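Local structure of phosphotriesterase homology protein (Escherichia coli, 1BF6) at residues A[49-54]-A[119-124]. The protein is a zinc-dependent esterase that hydrolyses phosphorylated glyceryl acetates, needing the phosphate group for activity, and also acts on aromatic acetates and propionates. Residues are numbered along the deposited sequence; the frame is centred on the assembly and turned at random.
Sequences NVIEMT and AGIIAE. With ZN (zinc ion), chain C; ZN (zinc ion), chain D.
The TIM barrel of the phosphotriesterase family gives a clear example of how a metal ligand is seated on a barrel strand. Residues 49-54 run off the end of strand 47-52, and residues 119-124 turn a corner at Ile-121 into strand 122-126; strand 75-80 comes between the two in sequence and touches Ile-121 and Ala-123. The apolar part lies in the barrel interior. Ile-51 and Ile-121 cross at about a right angle, with their CG2 methyls closest, 4.2 Å apart. Met-53, bent at chi2 (-77°) and chi3 (102°), brings its CE to 3.8 Å from Ala-123 CB, with SD beside the same methyl. The polar contact between the segments is slight: Glu-124 N, just after a cis peptide bond, gives a weak but fairly straight hydrogen bond to Met-53 O, 3.5 Å long. Within 49-54, the Glu-52 carboxylate grips Thr-54 twice, accepting from its N at OE1 (2.9 Å) and from its OG1 at OE2 (2.7 Å), both from above the carboxylate plane. Thr-54 OG1 is also hydrogen-bonded to ND1 of the zinc ligand His-13, a second-shell link. Metal binding falls to Glu-124, whose CG takes the crowded chi1 position (60°). Its carboxylate bridges the two zincs: His-157 and His-185 join OE1 on one ion, and His-11, His-13 and Asp-242 join OE2 on the other, 2.4 Å away; OE2 lies 3.5 Å from Met-53 CB.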
loop_
_atom_site.group_PDB
_atom_site.type_symbol
_atom_site.label_atom_id
_atom_site.label_comp_id
_atom_site.label_asym_id
_atom_site.label_seq_id
_atom_site.Cartn_x
_atom_site.Cartn_y
_atom_site.Cartn_z
ATOM N N ASN A 49 6.280 10.493 -5.435
ATOM C CA ASN A 49 6.119 9.036 -5.622
ATOM C C ASN A 49 4.808 8.473 -5.078
ATOM O O ASN A 49 4.338 8.882 -4.019
ATOM C CB ASN A 49 7.253 8.281 -4.910
ATOM C CG ASN A 49 8.604 8.941 -5.096
ATOM O OD1 ASN A 49 9.204 8.868 -6.166
ATOM N ND2 ASN A 49 9.068 9.626 -4.057
ATOM N N VAL A 50 4.286 7.455 -5.763
ATOM C CA VAL A 50 3.063 6.766 -5.343
ATOM C C VAL A 50 3.353 5.277 -5.500
ATOM O O VAL A 50 3.750 4.860 -6.580
ATOM C CB VAL A 50 1.822 7.103 -6.240
ATOM C CG1 VAL A 50 0.638 6.204 -5.849
ATOM C CG2 VAL A 50 1.410 8.577 -6.059
ATOM N N ILE A 51 3.174 4.518 -4.419
ATOM C CA ILE A 51 3.383 3.067 -4.431
ATOM C C ILE A 51 2.018 2.437 -4.772
ATOM O O ILE A 51 1.093 2.430 -3.953
ATOM C CB ILE A 51 3.879 2.539 -3.058
ATOM C CG1 ILE A 51 4.963 3.467 -2.478
ATOM C CG2 ILE A 51 4.452 1.105 -3.214
ATOM C CD1 ILE A 51 6.185 3.683 -3.375
ATOM N N GLU A 52 1.907 1.950 -6.000
ATOM C CA GLU A 52 0.678 1.356 -6.504
ATOM C C GLU A 52 0.531 -0.107 -6.062
ATOM O O GLU A 52 1.385 -0.953 -6.361
ATOM C CB GLU A 52 0.646 1.536 -8.019
ATOM C CG GLU A 52 -0.723 1.931 -8.570
ATOM C CD GLU A 52 -1.623 0.741 -8.814
ATOM O OE1 GLU A 52 -1.121 -0.403 -8.787
ATOM O OE2 GLU A 52 -2.834 0.947 -9.054
ATOM N N MET A 53 -0.588 -0.388 -5.391
ATOM C CA MET A 53 -0.894 -1.691 -4.797
ATOM C C MET A 53 -1.760 -2.681 -5.570
ATOM O O MET A 53 -2.212 -3.681 -4.996
ATOM C CB MET A 53 -1.561 -1.449 -3.443
ATOM C CG MET A 53 -0.742 -0.610 -2.467
ATOM S SD MET A 53 0.604 -1.550 -1.687
ATOM C CE MET A 53 1.915 -0.974 -2.609
ATOM N N THR A 54 -2.009 -2.398 -6.841
ATOM C CA THR A 54 -2.854 -3.258 -7.668
ATOM C C THR A 54 -2.023 -4.360 -8.326
ATOM O O THR A 54 -1.267 -4.074 -9.242
ATOM C CB THR A 54 -3.551 -2.452 -8.818
ATOM O OG1 THR A 54 -4.200 -1.287 -8.284
ATOM C CG2 THR A 54 -4.593 -3.307 -9.528
ATOM N N ALA A 119 7.801 -4.589 -11.641
ATOM C CA ALA A 119 7.269 -4.465 -10.291
ATOM C C ALA A 119 8.429 -4.111 -9.345
ATOM O O ALA A 119 9.515 -4.711 -9.418
ATOM C CB ALA A 119 6.605 -5.768 -9.848
ATOM N N GLY A 120 8.211 -3.107 -8.498
ATOM C CA GLY A 120 9.228 -2.695 -7.552
ATOM C C GLY A 120 8.971 -3.153 -6.131
ATOM O O GLY A 120 9.806 -2.919 -5.253
ATOM N N ILE A 121 7.841 -3.825 -5.891
ATOM C CA ILE A 121 7.480 -4.298 -4.556
ATOM C C ILE A 121 6.521 -5.492 -4.692
ATOM O O ILE A 121 5.853 -5.628 -5.718
ATOM C CB ILE A 121 6.794 -3.134 -3.725
ATOM C CG1 ILE A 121 6.669 -3.494 -2.246
ATOM C CG2 ILE A 121 5.414 -2.800 -4.302
ATOM C CD1 ILE A 121 6.337 -2.292 -1.351
ATOM N N ILE A 122 6.547 -6.389 -3.712
ATOM C CA ILE A 122 5.667 -7.571 -3.678
ATOM C C ILE A 122 4.517 -7.058 -2.835
ATOM O O ILE A 122 4.632 -6.908 -1.612
ATOM C CB ILE A 122 6.341 -8.767 -2.982
ATOM C CG1 ILE A 122 7.571 -9.215 -3.783
ATOM C CG2 ILE A 122 5.324 -9.897 -2.767
ATOM C CD1 ILE A 122 8.588 -9.926 -2.947
ATOM N N ALA A 123 3.372 -6.862 -3.472
ATOM C CA ALA A 123 2.277 -6.226 -2.726
ATOM C C ALA A 123 0.943 -6.333 -3.475
ATOM O O ALA A 123 1.019 -6.653 -4.639
ATOM C CB ALA A 123 2.592 -4.713 -2.706
ATOM N N GLU A 124 -0.233 -5.833 -3.093
ATOM C CA GLU A 124 -0.668 -5.891 -1.768
ATOM C C GLU A 124 -1.032 -7.329 -1.376
ATOM O O GLU A 124 -1.924 -7.844 -2.063
ATOM C CB GLU A 124 -1.709 -4.912 -1.163
ATOM C CG GLU A 124 -3.068 -4.961 -1.892
ATOM C CD GLU A 124 -3.986 -3.915 -1.149
ATOM O OE1 GLU A 124 -4.017 -4.353 -0.037
ATOM O OE2 GLU A 124 -4.292 -3.186 -2.066
HETATM ZN ZN ZN C . -5.353 -1.141 -1.478
HETATM ZN ZN ZN D . -5.755 -3.424 0.940
#